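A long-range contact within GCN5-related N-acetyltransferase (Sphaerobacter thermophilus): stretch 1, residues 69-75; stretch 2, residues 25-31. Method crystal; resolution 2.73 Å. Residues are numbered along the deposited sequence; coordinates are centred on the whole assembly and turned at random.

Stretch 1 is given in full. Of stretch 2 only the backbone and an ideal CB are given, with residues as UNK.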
# COMPACT_ATOMS: atom_id res chain seq x y z
N GLY A 69 -18.96 23.26 -9.40
CA GLY A 69 -17.53 23.54 -9.40
C GLY A 69 -16.75 22.76 -8.37
O GLY A 69 -15.60 23.07 -8.06
N GLU A 70 -17.39 21.72 -7.84
CA GLU A 70 -16.82 20.96 -6.74
C GLU A 70 -16.51 19.59 -7.29
O GLU A 70 -17.12 19.15 -8.28
CB GLU A 70 -17.83 20.87 -5.59
CG GLU A 70 -17.32 20.15 -4.34
CD GLU A 70 -16.51 21.04 -3.42
OE1 GLU A 70 -16.39 22.25 -3.71
OE2 GLU A 70 -16.01 20.53 -2.39
N ALA A 71 -15.57 18.89 -6.66
CA ALA A 71 -15.12 17.63 -7.22
C ALA A 71 -16.12 16.52 -6.91
O ALA A 71 -16.30 16.11 -5.77
CB ALA A 71 -13.76 17.29 -6.63
N ALA A 72 -16.70 15.99 -7.98
CA ALA A 72 -17.72 14.96 -7.88
C ALA A 72 -17.08 13.60 -7.67
O ALA A 72 -17.55 12.79 -6.88
CB ALA A 72 -18.60 14.96 -9.11
N ALA A 73 -16.01 13.35 -8.41
CA ALA A 73 -15.29 12.08 -8.32
C ALA A 73 -13.84 12.25 -8.76
O ALA A 73 -13.50 13.19 -9.48
CB ALA A 73 -16.00 11.01 -9.16
N TYR A 74 -12.99 11.34 -8.30
CA TYR A 74 -11.59 11.37 -8.66
C TYR A 74 -10.97 9.99 -8.62
O TYR A 74 -11.30 9.19 -7.74
CB TYR A 74 -10.83 12.31 -7.72
CG TYR A 74 -9.33 12.11 -7.67
CD1 TYR A 74 -8.76 11.27 -6.73
CD2 TYR A 74 -8.49 12.80 -8.54
CE1 TYR A 74 -7.38 11.10 -6.67
CE2 TYR A 74 -7.11 12.64 -8.48
CZ TYR A 74 -6.56 11.79 -7.55
OH TYR A 74 -5.18 11.63 -7.47
N ALA A 75 -10.05 9.73 -9.54
CA ALA A 75 -9.25 8.51 -9.51
C ALA A 75 -7.81 8.73 -9.99
O ALA A 75 -7.54 9.60 -10.83
CB ALA A 75 -9.92 7.42 -10.30
N UNK A 25 -9.67 20.69 -2.78
CA UNK A 25 -11.01 20.26 -3.15
C UNK A 25 -11.12 18.75 -3.06
O UNK A 25 -12.07 18.23 -2.49
CB UNK A 25 -11.36 20.74 -4.56
N UNK A 26 -10.12 18.07 -3.63
CA UNK A 26 -10.06 16.61 -3.71
C UNK A 26 -9.90 15.93 -2.35
O UNK A 26 -10.51 14.89 -2.09
CB UNK A 26 -8.90 16.20 -4.62
N UNK A 27 -9.07 16.51 -1.50
CA UNK A 27 -8.92 16.03 -0.14
C UNK A 27 -10.31 15.86 0.48
O UNK A 27 -10.63 14.81 1.03
CB UNK A 27 -8.06 16.99 0.69
N UNK A 28 -11.14 16.88 0.32
CA UNK A 28 -12.48 16.87 0.88
C UNK A 28 -13.37 15.81 0.26
O UNK A 28 -14.24 15.25 0.92
CB UNK A 28 -13.13 18.25 0.71
N UNK A 29 -13.15 15.53 -1.01
CA UNK A 29 -13.89 14.47 -1.67
C UNK A 29 -13.56 13.12 -1.03
O UNK A 29 -14.45 12.31 -0.76
CB UNK A 29 -13.58 14.45 -3.17
N UNK A 30 -12.28 12.88 -0.79
CA UNK A 30 -11.84 11.65 -0.13
C UNK A 30 -12.39 11.60 1.28
O UNK A 30 -12.78 10.55 1.78
CB UNK A 30 -10.31 11.55 -0.11
N UNK A 31 -12.39 12.76 1.93
CA UNK A 31 -12.87 12.85 3.30
C UNK A 31 -14.34 12.47 3.37
O UNK A 31 -14.75 11.69 4.23
CB UNK A 31 -12.66 14.26 3.86

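Stretch 2 is a helix that runs across the strand of stretch 1. The two axes approach to 8.4 Å, with 75° between their N-to-C directions. All seven positions have helical backbone angles, so none of them calls for glycine. No hydrogen bond joins the two stretches. Side-chain packing and one charged pair make the contact.

Position 25 points its CA-to-CB bond toward stretch 1. Its ideal CB lies 4.7 Å from Ala71 CB and 5.1 Å from Glu70 OE2. The neighbour is a small methyl with a carboxylate nearby, so a small residue suits, and a polar one might also be placed. The deposited residue is Ala25. It covers some surface of stretch 1 but makes no contact within 4.5 Å.

Position 26 points sideways. Its ideal CB is 5.1 Å from Tyr74 CG and 5.4 Å from Ala71 CB. An aromatic ring is within reach of a side chain of moderate length, so Ile, Leu, Met or Val would be reasonable. The residue is Ile26, in rotamer m, t. Its CG2 sits over one face of the Tyr74 ring, 4.1 Å from the ring centroid and 17° off the normal, a CH-pi contact. Its CD1 also packs against the ring, 3.9 Å from Tyr74 CD2.

Position 27 has nothing of stretch 1 within 5.5 Å of its ideal CB. Stretch 1 sets no preference. The residue is Ala27, which makes no contact here.

Position 28 points toward stretch 1, and its ideal CB is 4.8 Å from Glu70 OE2. A negative charge is on offer. Lys or Arg would answer it, and a neutral donor such as Gln or Asn is conceivable. The residue is Arg28. Its NE lies 3.6 Å from Glu70 OE2, a long salt bridge. The carboxylate oxygen is at the edge of the guanidinium, near its plane. Glu70 itself starts sideways, but the end of its side chain comes nearer to the helix.

Position 29 points toward the strand, with its ideal CB 4.1 Å from Ala71 O. Ala71 and Tyr74 both direct their CB atoms toward the helix, and the backbone between them is within reach. A branched or flexible apolar side chain such as Leu, Ile or Met would fill this space. The residue is Leu29, in rotamer t, p, and it has the largest covered area of the seven. Its CD2 lies 4.2 Å from Ala71 CB and 3.7 Å from Tyr74 CB. The same CD2 is 3.6 Å from Ala73 C, while CD1 is 3.8 Å from Ala72 O.

Position 30 points sideways, with no atom of stretch 1 within 5.5 Å of its ideal CB. A longer apolar chain could still reach the Tyr74 ring, but smaller residues are equally possible. The residue is Ile30, whose CD1 comes 4.5 Å from Tyr74 CD1.

Position 31 is out of reach, so many residues would do. It is Ala31.

Stretch 2, residues 25-31: AIARLIA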
# COMPACT_ATOMS: atom_id res chain seq x y z
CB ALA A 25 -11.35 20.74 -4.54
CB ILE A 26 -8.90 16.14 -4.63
CG1 ILE A 26 -9.13 16.61 -6.08
CG2 ILE A 26 -8.76 14.64 -4.59
CD1 ILE A 26 -7.93 16.37 -6.99
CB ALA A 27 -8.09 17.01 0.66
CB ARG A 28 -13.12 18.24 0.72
CG ARG A 28 -12.30 19.37 1.32
CD ARG A 28 -13.07 20.67 1.34
NE ARG A 28 -13.34 21.18 0.00
CZ ARG A 28 -12.67 22.19 -0.55
NH1 ARG A 28 -11.71 22.81 0.13
NH2 ARG A 28 -12.98 22.60 -1.78
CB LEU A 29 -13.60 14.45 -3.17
CG LEU A 29 -13.83 13.14 -3.92
CD1 LEU A 29 -15.27 12.68 -3.82
CD2 LEU A 29 -13.45 13.32 -5.38
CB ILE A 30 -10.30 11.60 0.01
CG1 ILE A 30 -9.61 11.97 -1.30
CG2 ILE A 30 -9.87 10.23 0.48
CD1 ILE A 30 -10.05 11.15 -2.46
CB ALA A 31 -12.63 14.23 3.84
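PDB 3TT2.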